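PDB 7DRY: CMP/dCMP-type deaminase domain-containing protein from Aspergillus oryzae RIB40, which probably acts in riboflavin biosynthesis as a zinc-dependent deaminase of the cytidine deaminase (CDA) fold. Local coordinates for residues R22-F26 / P137-V141; N25-G29 / G51-E55; C66-Y70 / V81-P86; Y96-E100 / I167-A171. One frame throughout, in Å; residues are numbered along the deposited sequence.

Interaction 1 of 4, residues R22-F26 / P137-V141; sequences RPTNF and PGTFV
The F26 ring (chi1 m) lies flat over the backbone of G138-T139, with F26 CG 3.4 Å from G138 C and F26 CE1 3.4 Å from T139 C. Both segments are irregular loops running roughly antiparallel (162°). F26 faces G138 at a CA-CA distance of 5.1 Å, while T24 and F140 diverge to 8.3 Å. The edge of F26 meets the face of F140 (chi1 m) in a T-shaped stack: centroids 5.0 Å apart, planes at 76°, F26 CZ 3.7 Å from F140 CD1. F140 CE2 comes within 3.7 Å of T24 O. G138 (phi/psi -82/54) centres an inverse gamma turn closed by a weak bond from T139 N to P137 O, 2.9 Å. An ST turn follows, T139 OG1 accepting from V141 N at 3.2 Å. No direct hydrogen bond crosses; instead a water donates to F26 O (3.1 Å) and G138 O (2.9 Å). T139 turns its CB away from F26, and its side chain reaches about 4 Å from those of the zinc ligands H61 and C102, so the contact borders the metal site. H175, and E181 of helix 178-187, touch both rings, which join the loop before strand 29-36 to that before helix 145-152.

Interaction 2 of 4, residues N25-G29 / G51-E55; sequences NFRVG and GYTME
T53 OG1 donates to F26 O at 2.7 Å and T53 N to V28 O at 3.0 Å, holding together the open end of the beta hairpin formed by strands 29-36 and 46-52 in the CDA fold. The segments run antiparallel (167°). G29 and Y52 form a non-hydrogen-bonded pair with CA atoms 4.3 Å apart, and R27 lies opposite T53 at 5.4 Å. From Y52 the chain leaves the sheet in a type II turn: T53 is at -56/130, M54 at 65/18, and E55 N bonds Y52 O at 3.1 Å. T53 is m; M54 (m, t, t) extends so that its SD receives a weak hydrogen bond from N25 ND2 at 3.4 Å; that amide also donates to P20 O. The T53 side chain comes about 5 Å from that of the zinc ligand H61, so this junction backs the metal site. Two CA-H...O contacts flank the G29-Y52 pair: Y52 CA to V28 O at 3.2 Å and G29 CA to G51 O at 3.5 Å.

Interaction 3 of 4, residues C66-Y70 / V81-P86; sequences CLSNY and VWEVLP
Apolar packing dominates, between one turn of helix 62-73, through L67 and Y70, and a loop whose V81-E83 have helical phi/psi. CA atoms approach closest at L67 and V81, 6.8 Å. L67 (m, t) sets CD2 4.1 Å from L85 CD1 and CB 4.3 Å from V81 CG1. Y70 (chi1 t, chi2 89°) reaches out to the loop: its CD2 is 3.9 Å from V81 CG2, its CE2 3.7 Å from V84 CG2, and its CZ 3.9 Å from P86 CD. One ring face carries a CH-pi contact, with L85 CD2 3.9 Å from the Y70 centroid, 21° off the normal. This is the helix of the CDA fold whose first turn bears E63; in the beta-alpha-beta crossover from strand 46-52 to strand 91-97, the loop after the helix folds back on it, and L85 reaches L32 and L93 of the sheet. Among polar contacts, Y70 OH lies 3.2 Å from V84 O, a possible hydrogen bond. V84 N (3.0 Å) and L85 N (3.1 Å) both bond V81 O.

Interaction 4 of 4, residues Y96-E100 / I167-A171; sequences YVTME and ILEVA
A buried, mainly apolar contact packs helix 164-171 against the corner that the chain turns at T98-M99 on leaving the central sheet for the zinc ligand C102. T98 has helical phi/psi (-65/-40), and the bend presents T98 CB to the helix; T98 and I167 have the nearest CA atoms, 6.2 Å apart. I167 (m, t) fills the angle: its CG2 is 3.7 Å from T98 CB and 3.8 Å from M99 CG, and its CD1 3.6 Å from T98 O. M99 (m, t, p) reaches across to the helix, with SD 3.7 Å from A171 CB and CE 4.0 Å from L168 CD2. I167 and A171, one turn apart, both point at the corner, and A171 N bonds I167 O at 3.0 Å. The only polar link is a water that accepts from T98 OG1 (2.8 Å) and donates to I167 O (3.1 Å). V28 packs against both T98 and M99, C12 of helix 5-16 touches T98, and L168 also meets helix 178-187.

From the N terminus, the loop after helix 5-16 opens interaction 1 and interaction 2, which share N25 and F26. Interaction 2 closes first, round the hairpin of strands 29-36 and 46-52. Interaction 3 comes next, closing the short loop that folds back on helix 62-73 before strand 91-97, and falls within the span of interaction 1; E55 OE1 and N69 ND2, 3.1 Å apart, join it to interaction 2. Interaction 4 opens at Y96-E100 before interaction 1 closes at P137-V141, and closes at helix 164-171, so the two cross. They touch where M99 meets P137 and G138, while R27 N to A171 O, 2.9 Å, ties interaction 2 to interaction 4. Interaction 3 lies across the chain's centre from interaction 4.

Interaction 1 of 4, residues R22-F26 / P137-V141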
loop_
_atom_site.group_PDB
_atom_site.type_symbol
_atom_site.label_atom_id
_atom_site.label_comp_id
_atom_site.label_asym_id
_atom_site.label_seq_id
_atom_site.Cartn_x
_atom_site.Cartn_y
_atom_site.Cartn_z
ATOM N N ARG A 22 15.179 -3.936 9.383
ATOM C CA ARG A 22 15.267 -5.197 10.096
ATOM C C ARG A 22 15.670 -6.279 9.108
ATOM O O ARG A 22 15.467 -6.131 7.897
ATOM C CB ARG A 22 13.915 -5.557 10.732
ATOM C CG ARG A 22 13.441 -4.581 11.801
ATOM C CD ARG A 22 14.113 -4.857 13.139
ATOM N NE ARG A 22 13.578 -4.016 14.206
ATOM C CZ ARG A 22 14.101 -2.850 14.575
ATOM N NH1 ARG A 22 13.547 -2.153 15.559
ATOM N NH2 ARG A 22 15.179 -2.379 13.959
ATOM N N PRO A 23 16.253 -7.377 9.588
ATOM C CA PRO A 23 16.677 -8.440 8.663
ATOM C C PRO A 23 15.543 -9.062 7.874
ATOM O O PRO A 23 15.797 -9.654 6.820
ATOM C CB PRO A 23 17.343 -9.472 9.587
ATOM C CG PRO A 23 17.725 -8.700 10.801
ATOM C CD PRO A 23 16.678 -7.647 10.973
ATOM N N THR A 24 14.299 -8.956 8.339
ATOM C CA THR A 24 13.211 -9.707 7.726
ATOM C C THR A 24 12.005 -8.854 7.356
ATOM O O THR A 24 10.949 -9.412 7.041
ATOM C CB THR A 24 12.759 -10.837 8.653
ATOM O OG1 THR A 24 12.103 -10.265 9.788
ATOM C CG2 THR A 24 13.955 -11.652 9.121
ATOM N N ASN A 25 12.107 -7.538 7.414
ATOM C CA ASN A 25 10.979 -6.705 7.029
ATOM C C ASN A 25 11.186 -6.119 5.636
ATOM O O ASN A 25 12.258 -6.216 5.036
ATOM C CB ASN A 25 10.668 -5.636 8.087
ATOM C CG ASN A 25 11.687 -4.507 8.122
ATOM O OD1 ASN A 25 12.769 -4.597 7.533
ATOM N ND2 ASN A 25 11.346 -3.432 8.834
ATOM N N PHE A 26 10.113 -5.557 5.101
ATOM C CA PHE A 26 10.135 -4.878 3.812
ATOM C C PHE A 26 9.611 -3.476 4.061
ATOM O O PHE A 26 8.434 -3.296 4.389
ATOM C CB PHE A 26 9.279 -5.631 2.792
ATOM C CG PHE A 26 9.942 -6.873 2.262
ATOM C CD1 PHE A 26 9.981 -8.034 3.019
ATOM C CD2 PHE A 26 10.544 -6.869 1.017
ATOM C CE1 PHE A 26 10.612 -9.181 2.535
ATOM C CE2 PHE A 26 11.174 -8.007 0.523
ATOM C CZ PHE A 26 11.205 -9.162 1.281
ATOM N N PRO A 137 5.557 -8.164 -3.916
ATOM C CA PRO A 137 5.001 -7.780 -2.617
ATOM C C PRO A 137 6.100 -7.508 -1.601
ATOM O O PRO A 137 7.250 -7.916 -1.758
ATOM C CB PRO A 137 4.194 -9.015 -2.210
ATOM C CG PRO A 137 4.935 -10.155 -2.860
ATOM C CD PRO A 137 5.428 -9.611 -4.175
ATOM N N GLY A 138 5.712 -6.821 -0.531
ATOM C CA GLY A 138 6.612 -6.563 0.574
ATOM C C GLY A 138 6.706 -7.740 1.515
ATOM O O GLY A 138 6.468 -7.609 2.718
ATOM N N THR A 139 7.037 -8.908 0.959
ATOM C CA THR A 139 7.184 -10.154 1.696
ATOM C C THR A 139 8.213 -10.992 0.963
ATOM O O THR A 139 8.533 -10.735 -0.199
ATOM C CB THR A 139 5.900 -10.991 1.693
ATOM O OG1 THR A 139 5.602 -11.390 0.348
ATOM C CG2 THR A 139 4.722 -10.247 2.296
ATOM N N PHE A 140 8.714 -12.019 1.646
ATOM C CA PHE A 140 9.606 -12.954 0.978
ATOM C C PHE A 140 8.870 -13.895 0.034
ATOM O O PHE A 140 9.525 -14.571 -0.766
ATOM C CB PHE A 140 10.380 -13.776 2.011
ATOM C CG PHE A 140 11.445 -13.000 2.742
ATOM C CD1 PHE A 140 12.572 -12.535 2.077
ATOM C CD2 PHE A 140 11.330 -12.757 4.100
ATOM C CE1 PHE A 140 13.561 -11.836 2.761
ATOM C CE2 PHE A 140 12.306 -12.047 4.787
ATOM C CZ PHE A 140 13.428 -11.594 4.119
ATOM N N VAL A 141 7.538 -13.960 0.094
ATOM C CA VAL A 141 6.835 -14.948 -0.722
ATOM C C VAL A 141 6.929 -14.592 -2.202
ATOM O O VAL A 141 7.015 -15.477 -3.061
ATOM C CB VAL A 141 5.383 -15.166 -0.240
ATOM C CG1 VAL A 141 5.351 -15.467 1.260
ATOM C CG2 VAL A 141 4.456 -14.012 -0.625
HETATM O O HOH W 1 5.862 -5.024 3.863
#

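Interaction 2 of 4, residues N25-G29 / G51-E55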
loop_
_atom_site.group_PDB
_atom_site.type_symbol
_atom_site.label_atom_id
_atom_site.label_comp_id
_atom_site.label_asym_id
_atom_site.label_seq_id
_atom_site.Cartn_x
_atom_site.Cartn_y
_atom_site.Cartn_z
ATOM N N ASN A 25 12.107 -7.538 7.414
ATOM C CA ASN A 25 10.979 -6.705 7.029
ATOM C C ASN A 25 11.186 -6.119 5.636
ATOM O O ASN A 25 12.258 -6.216 5.036
ATOM C CB ASN A 25 10.668 -5.636 8.087
ATOM C CG ASN A 25 11.687 -4.507 8.122
ATOM O OD1 ASN A 25 12.769 -4.597 7.533
ATOM N ND2 ASN A 25 11.346 -3.432 8.834
ATOM N N PHE A 26 10.113 -5.557 5.101
ATOM C CA PHE A 26 10.135 -4.878 3.812
ATOM C C PHE A 26 9.611 -3.476 4.061
ATOM O O PHE A 26 8.434 -3.296 4.389
ATOM C CB PHE A 26 9.279 -5.631 2.792
ATOM C CG PHE A 26 9.942 -6.873 2.262
ATOM C CD1 PHE A 26 9.981 -8.034 3.019
ATOM C CD2 PHE A 26 10.544 -6.869 1.017
ATOM C CE1 PHE A 26 10.612 -9.181 2.535
ATOM C CE2 PHE A 26 11.174 -8.007 0.523
ATOM C CZ PHE A 26 11.205 -9.162 1.281
ATOM N N ARG A 27 10.497 -2.495 3.928
ATOM C CA ARG A 27 10.202 -1.114 4.288
ATOM C C ARG A 27 9.424 -0.457 3.159
ATOM O O ARG A 27 9.977 -0.203 2.083
ATOM C CB ARG A 27 11.502 -0.374 4.572
ATOM C CG ARG A 27 12.239 -0.974 5.746
ATOM C CD ARG A 27 13.668 -0.513 5.767
ATOM N NE ARG A 27 13.815 0.836 6.299
ATOM C CZ ARG A 27 14.501 1.811 5.699
ATOM N NH1 ARG A 27 15.074 1.607 4.516
ATOM N NH2 ARG A 27 14.624 2.981 6.295
ATOM N N VAL A 28 8.143 -0.192 3.415
ATOM C CA VAL A 28 7.184 0.241 2.411
ATOM C C VAL A 28 6.419 1.428 2.984
ATOM O O VAL A 28 6.280 1.567 4.203
ATOM C CB VAL A 28 6.250 -0.945 2.044
ATOM C CG1 VAL A 28 5.123 -0.531 1.107
ATOM C CG2 VAL A 28 7.045 -2.071 1.407
ATOM N N GLY A 29 5.951 2.304 2.096
ATOM C CA GLY A 29 5.113 3.424 2.490
ATOM C C GLY A 29 3.845 3.443 1.659
ATOM O O GLY A 29 3.827 3.007 0.506
ATOM N N GLY A 51 0.770 5.657 5.959
ATOM C CA GLY A 51 1.363 4.682 6.867
ATOM C C GLY A 51 2.629 4.099 6.282
ATOM O O GLY A 51 2.935 4.263 5.099
ATOM N N TYR A 52 3.389 3.423 7.142
ATOM C CA TYR A 52 4.606 2.762 6.696
ATOM C C TYR A 52 4.861 1.512 7.531
ATOM O O TYR A 52 4.310 1.344 8.621
ATOM C CB TYR A 52 5.816 3.711 6.734
ATOM C CG TYR A 52 6.096 4.325 8.082
ATOM C CD1 TYR A 52 5.524 5.534 8.457
ATOM C CD2 TYR A 52 6.960 3.706 8.973
ATOM C CE1 TYR A 52 5.802 6.092 9.696
ATOM C CE2 TYR A 52 7.235 4.254 10.210
ATOM C CZ TYR A 52 6.644 5.453 10.561
ATOM O OH TYR A 52 6.929 6.014 11.793
ATOM N N THR A 53 5.706 0.631 6.996
ATOM C CA THR A 53 5.973 -0.647 7.646
ATOM C C THR A 53 6.465 -0.430 9.074
ATOM O O THR A 53 7.393 0.345 9.314
ATOM C CB THR A 53 7.061 -1.371 6.856
ATOM O OG1 THR A 53 6.602 -1.609 5.519
ATOM C CG2 THR A 53 7.433 -2.697 7.524
ATOM N N MET A 54 5.851 -1.128 10.024
ATOM C CA MET A 54 6.284 -1.144 11.418
ATOM C C MET A 54 6.149 0.208 12.098
ATOM O O MET A 54 6.756 0.444 13.146
ATOM C CB MET A 54 7.675 -1.762 11.606
ATOM C CG MET A 54 7.632 -3.272 11.386
ATOM S SD MET A 54 9.253 -4.037 11.402
ATOM C CE MET A 54 8.810 -5.772 11.319
ATOM N N GLU A 55 5.343 1.097 11.519
ATOM C CA GLU A 55 4.954 2.313 12.218
ATOM C C GLU A 55 4.219 1.960 13.497
ATOM O O GLU A 55 4.466 2.547 14.553
ATOM C CB GLU A 55 4.056 3.132 11.293
ATOM C CG GLU A 55 3.571 4.469 11.852
ATOM C CD GLU A 55 2.678 5.194 10.864
ATOM O OE1 GLU A 55 2.200 4.543 9.915
ATOM O OE2 GLU A 55 2.470 6.412 11.036
#

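Interaction 3 of 4, residues C66-Y70 / V81-P86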
loop_
_atom_site.group_PDB
_atom_site.type_symbol
_atom_site.label_atom_id
_atom_site.label_comp_id
_atom_site.label_asym_id
_atom_site.label_seq_id
_atom_site.Cartn_x
_atom_site.Cartn_y
_atom_site.Cartn_z
ATOM N N CYS A 66 -1.528 2.268 7.409
ATOM C CA CYS A 66 -2.293 3.369 6.834
ATOM C C CYS A 66 -3.762 3.282 7.240
ATOM O O CYS A 66 -4.372 4.274 7.672
ATOM C CB CYS A 66 -2.138 3.306 5.314
ATOM S SG CYS A 66 -2.973 4.620 4.396
ATOM N N LEU A 67 -4.343 2.088 7.118
ATOM C CA LEU A 67 -5.745 1.901 7.483
ATOM C C LEU A 67 -5.939 1.959 8.990
ATOM O O LEU A 67 -6.928 2.530 9.474
ATOM C CB LEU A 67 -6.241 0.563 6.931
ATOM C CG LEU A 67 -6.340 0.507 5.403
ATOM C CD1 LEU A 67 -6.583 -0.915 4.910
ATOM C CD2 LEU A 67 -7.421 1.432 4.886
ATOM N N SER A 68 -5.008 1.378 9.750
ATOM C CA SER A 68 -5.157 1.364 11.199
ATOM C C SER A 68 -5.008 2.760 11.789
ATOM O O SER A 68 -5.668 3.085 12.784
ATOM C CB SER A 68 -4.116 0.427 11.795
ATOM O OG SER A 68 -4.447 -0.921 11.517
ATOM N N ASN A 69 -4.145 3.599 11.206
ATOM C CA ASN A 69 -4.039 4.979 11.666
ATOM C C ASN A 69 -5.381 5.684 11.531
ATOM O O ASN A 69 -5.833 6.377 12.452
ATOM C CB ASN A 69 -2.994 5.720 10.832
ATOM C CG ASN A 69 -1.576 5.332 11.177
ATOM O OD1 ASN A 69 -1.292 4.845 12.264
ATOM N ND2 ASN A 69 -0.668 5.577 10.244
ATOM N N TYR A 70 -6.043 5.506 10.380
ATOM C CA TYR A 70 -7.345 6.120 10.172
ATOM C C TYR A 70 -8.367 5.578 11.166
ATOM O O TYR A 70 -9.142 6.342 11.752
ATOM C CB TYR A 70 -7.801 5.889 8.732
ATOM C CG TYR A 70 -8.980 6.752 8.335
ATOM C CD1 TYR A 70 -8.799 8.020 7.792
ATOM C CD2 TYR A 70 -10.286 6.305 8.511
ATOM C CE1 TYR A 70 -9.870 8.803 7.432
ATOM C CE2 TYR A 70 -11.360 7.089 8.145
ATOM C CZ TYR A 70 -11.143 8.336 7.607
ATOM O OH TYR A 70 -12.225 9.121 7.252
ATOM N N VAL A 81 -12.557 -0.391 9.953
ATOM C CA VAL A 81 -12.246 0.886 9.317
ATOM C C VAL A 81 -13.137 1.129 8.108
ATOM O O VAL A 81 -13.391 2.283 7.745
ATOM C CB VAL A 81 -10.743 0.976 8.960
ATOM C CG1 VAL A 81 -10.412 0.147 7.729
ATOM C CG2 VAL A 81 -10.314 2.440 8.771
ATOM N N TRP A 82 -13.647 0.061 7.489
ATOM C CA TRP A 82 -14.571 0.228 6.375
ATOM C C TRP A 82 -15.748 1.122 6.740
ATOM O O TRP A 82 -16.276 1.835 5.881
ATOM C CB TRP A 82 -15.064 -1.142 5.903
ATOM C CG TRP A 82 -16.072 -1.848 6.805
ATOM C CD1 TRP A 82 -15.809 -2.773 7.787
ATOM C CD2 TRP A 82 -17.497 -1.707 6.767
ATOM N NE1 TRP A 82 -16.990 -3.204 8.364
ATOM C CE2 TRP A 82 -18.036 -2.560 7.755
ATOM C CE3 TRP A 82 -18.373 -0.934 5.997
ATOM C CZ2 TRP A 82 -19.407 -2.656 7.991
ATOM C CZ3 TRP A 82 -19.729 -1.032 6.233
ATOM C CH2 TRP A 82 -20.231 -1.885 7.221
ATOM N N GLU A 83 -16.177 1.104 8.008
ATOM C CA GLU A 83 -17.364 1.852 8.407
ATOM C C GLU A 83 -17.136 3.356 8.401
ATOM O O GLU A 83 -18.113 4.116 8.370
ATOM C CB GLU A 83 -17.781 1.463 9.828
ATOM C CG GLU A 83 -18.107 -0.001 10.030
ATOM C CD GLU A 83 -18.438 -0.326 11.482
ATOM O OE1 GLU A 83 -18.458 0.598 12.322
ATOM O OE2 GLU A 83 -18.653 -1.516 11.780
ATOM N N VAL A 84 -15.885 3.801 8.443
ATOM C CA VAL A 84 -15.563 5.210 8.642
ATOM C C VAL A 84 -14.794 5.835 7.487
ATOM O O VAL A 84 -14.662 7.068 7.455
ATOM C CB VAL A 84 -14.817 5.461 9.971
ATOM C CG1 VAL A 84 -15.713 5.115 11.161
ATOM C CG2 VAL A 84 -13.523 4.671 10.010
ATOM N N LEU A 85 -14.258 5.048 6.557
ATOM C CA LEU A 85 -13.555 5.644 5.431
ATOM C C LEU A 85 -14.529 6.469 4.589
ATOM O O LEU A 85 -15.722 6.142 4.496
ATOM C CB LEU A 85 -12.934 4.565 4.554
ATOM C CG LEU A 85 -11.670 3.941 5.139
ATOM C CD1 LEU A 85 -11.333 2.665 4.360
ATOM C CD2 LEU A 85 -10.507 4.928 5.136
ATOM N N PRO A 86 -14.044 7.535 3.950
ATOM C CA PRO A 86 -14.933 8.363 3.121
ATOM C C PRO A 86 -15.595 7.551 2.021
ATOM O O PRO A 86 -14.996 6.637 1.446
ATOM C CB PRO A 86 -13.985 9.408 2.523
ATOM C CG PRO A 86 -12.830 9.451 3.435
ATOM C CD PRO A 86 -12.670 8.063 3.987
#

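Interaction 4 of 4, residues Y96-E100 / I167-A171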
loop_
_atom_site.group_PDB
_atom_site.type_symbol
_atom_site.label_atom_id
_atom_site.label_comp_id
_atom_site.label_asym_id
_atom_site.label_seq_id
_atom_site.Cartn_x
_atom_site.Cartn_y
_atom_site.Cartn_z
ATOM N N TYR A 96 -1.758 4.657 -2.937
ATOM C CA TYR A 96 -0.415 4.503 -3.470
ATOM C C TYR A 96 0.422 3.731 -2.460
ATOM O O TYR A 96 0.304 3.937 -1.248
ATOM C CB TYR A 96 0.225 5.873 -3.694
ATOM C CG TYR A 96 -0.399 6.662 -4.814
ATOM C CD1 TYR A 96 -1.493 7.507 -4.583
ATOM C CD2 TYR A 96 0.103 6.578 -6.110
ATOM C CE1 TYR A 96 -2.069 8.230 -5.624
ATOM C CE2 TYR A 96 -0.471 7.291 -7.154
ATOM C CZ TYR A 96 -1.546 8.124 -6.906
ATOM O OH TYR A 96 -2.104 8.833 -7.932
ATOM N N VAL A 97 1.251 2.822 -2.955
ATOM C CA VAL A 97 2.109 2.030 -2.081
ATOM C C VAL A 97 3.339 1.640 -2.886
ATOM O O VAL A 97 3.231 1.388 -4.085
ATOM C CB VAL A 97 1.324 0.823 -1.515
ATOM C CG1 VAL A 97 0.741 -0.019 -2.624
ATOM C CG2 VAL A 97 2.172 -0.016 -0.592
ATOM N N THR A 98 4.518 1.640 -2.252
ATOM C CA THR A 98 5.720 1.449 -3.065
ATOM C C THR A 98 5.743 0.063 -3.700
ATOM O O THR A 98 6.121 -0.077 -4.866
ATOM C CB THR A 98 7.012 1.740 -2.294
ATOM O OG1 THR A 98 7.104 0.894 -1.143
ATOM C CG2 THR A 98 7.086 3.206 -1.878
ATOM N N MET A 99 5.332 -0.970 -2.964
ATOM C CA MET A 99 5.347 -2.338 -3.469
ATOM C C MET A 99 3.928 -2.884 -3.583
ATOM O O MET A 99 3.006 -2.411 -2.917
ATOM C CB MET A 99 6.187 -3.236 -2.552
ATOM C CG MET A 99 7.641 -2.774 -2.403
ATOM S SD MET A 99 8.680 -3.932 -1.513
ATOM C CE MET A 99 8.892 -5.236 -2.735
ATOM N N GLU A 100 3.766 -3.882 -4.455
ATOM C CA GLU A 100 2.479 -4.532 -4.663
ATOM C C GLU A 100 1.910 -5.005 -3.322
ATOM O O GLU A 100 2.638 -5.613 -2.532
ATOM C CB GLU A 100 2.692 -5.753 -5.566
ATOM C CG GLU A 100 1.462 -6.615 -5.771
ATOM C CD GLU A 100 1.794 -7.925 -6.457
ATOM O OE1 GLU A 100 2.980 -8.151 -6.762
ATOM O OE2 GLU A 100 0.875 -8.738 -6.682
ATOM N N ILE A 167 12.882 1.851 -4.839
ATOM C CA ILE A 167 11.876 1.219 -3.989
ATOM C C ILE A 167 12.432 -0.045 -3.347
ATOM O O ILE A 167 12.255 -0.277 -2.146
ATOM C CB ILE A 167 10.600 0.947 -4.799
ATOM C CG1 ILE A 167 9.860 2.261 -5.034
ATOM C CG2 ILE A 167 9.705 -0.079 -4.091
ATOM C CD1 ILE A 167 8.729 2.141 -6.052
ATOM N N LEU A 168 13.142 -0.862 -4.129
ATOM C CA LEU A 168 13.687 -2.112 -3.603
ATOM C C LEU A 168 14.847 -1.858 -2.650
ATOM O O LEU A 168 14.940 -2.509 -1.604
ATOM C CB LEU A 168 14.128 -3.013 -4.757
ATOM C CG LEU A 168 12.973 -3.563 -5.591
ATOM C CD1 LEU A 168 13.477 -4.139 -6.895
ATOM C CD2 LEU A 168 12.207 -4.615 -4.795
ATOM N N GLU A 169 15.737 -0.918 -2.992
ATOM C CA GLU A 169 16.872 -0.622 -2.115
ATOM C C GLU A 169 16.399 -0.194 -0.735
ATOM O O GLU A 169 16.968 -0.607 0.283
ATOM C CB GLU A 169 17.762 0.473 -2.708
ATOM C CG GLU A 169 18.424 0.140 -4.056
ATOM C CD GLU A 169 19.639 -0.747 -3.951
ATOM O OE1 GLU A 169 19.957 -1.224 -2.843
ATOM O OE2 GLU A 169 20.285 -0.957 -4.994
ATOM N N VAL A 170 15.374 0.656 -0.681
ATOM C CA VAL A 170 14.818 1.061 0.603
ATOM C C VAL A 170 14.149 -0.127 1.282
ATOM O O VAL A 170 14.365 -0.389 2.473
ATOM C CB VAL A 170 13.845 2.233 0.400
ATOM C CG1 VAL A 170 13.025 2.487 1.671
ATOM C CG2 VAL A 170 14.608 3.491 -0.042
ATOM N N ALA A 171 13.358 -0.884 0.524
ATOM C CA ALA A 171 12.557 -1.952 1.114
ATOM C C ALA A 171 13.416 -2.964 1.863
ATOM O O ALA A 171 13.055 -3.398 2.965
ATOM C CB ALA A 171 11.748 -2.658 0.032
HETATM O O HOH W 2 9.798 0.613 -0.533
#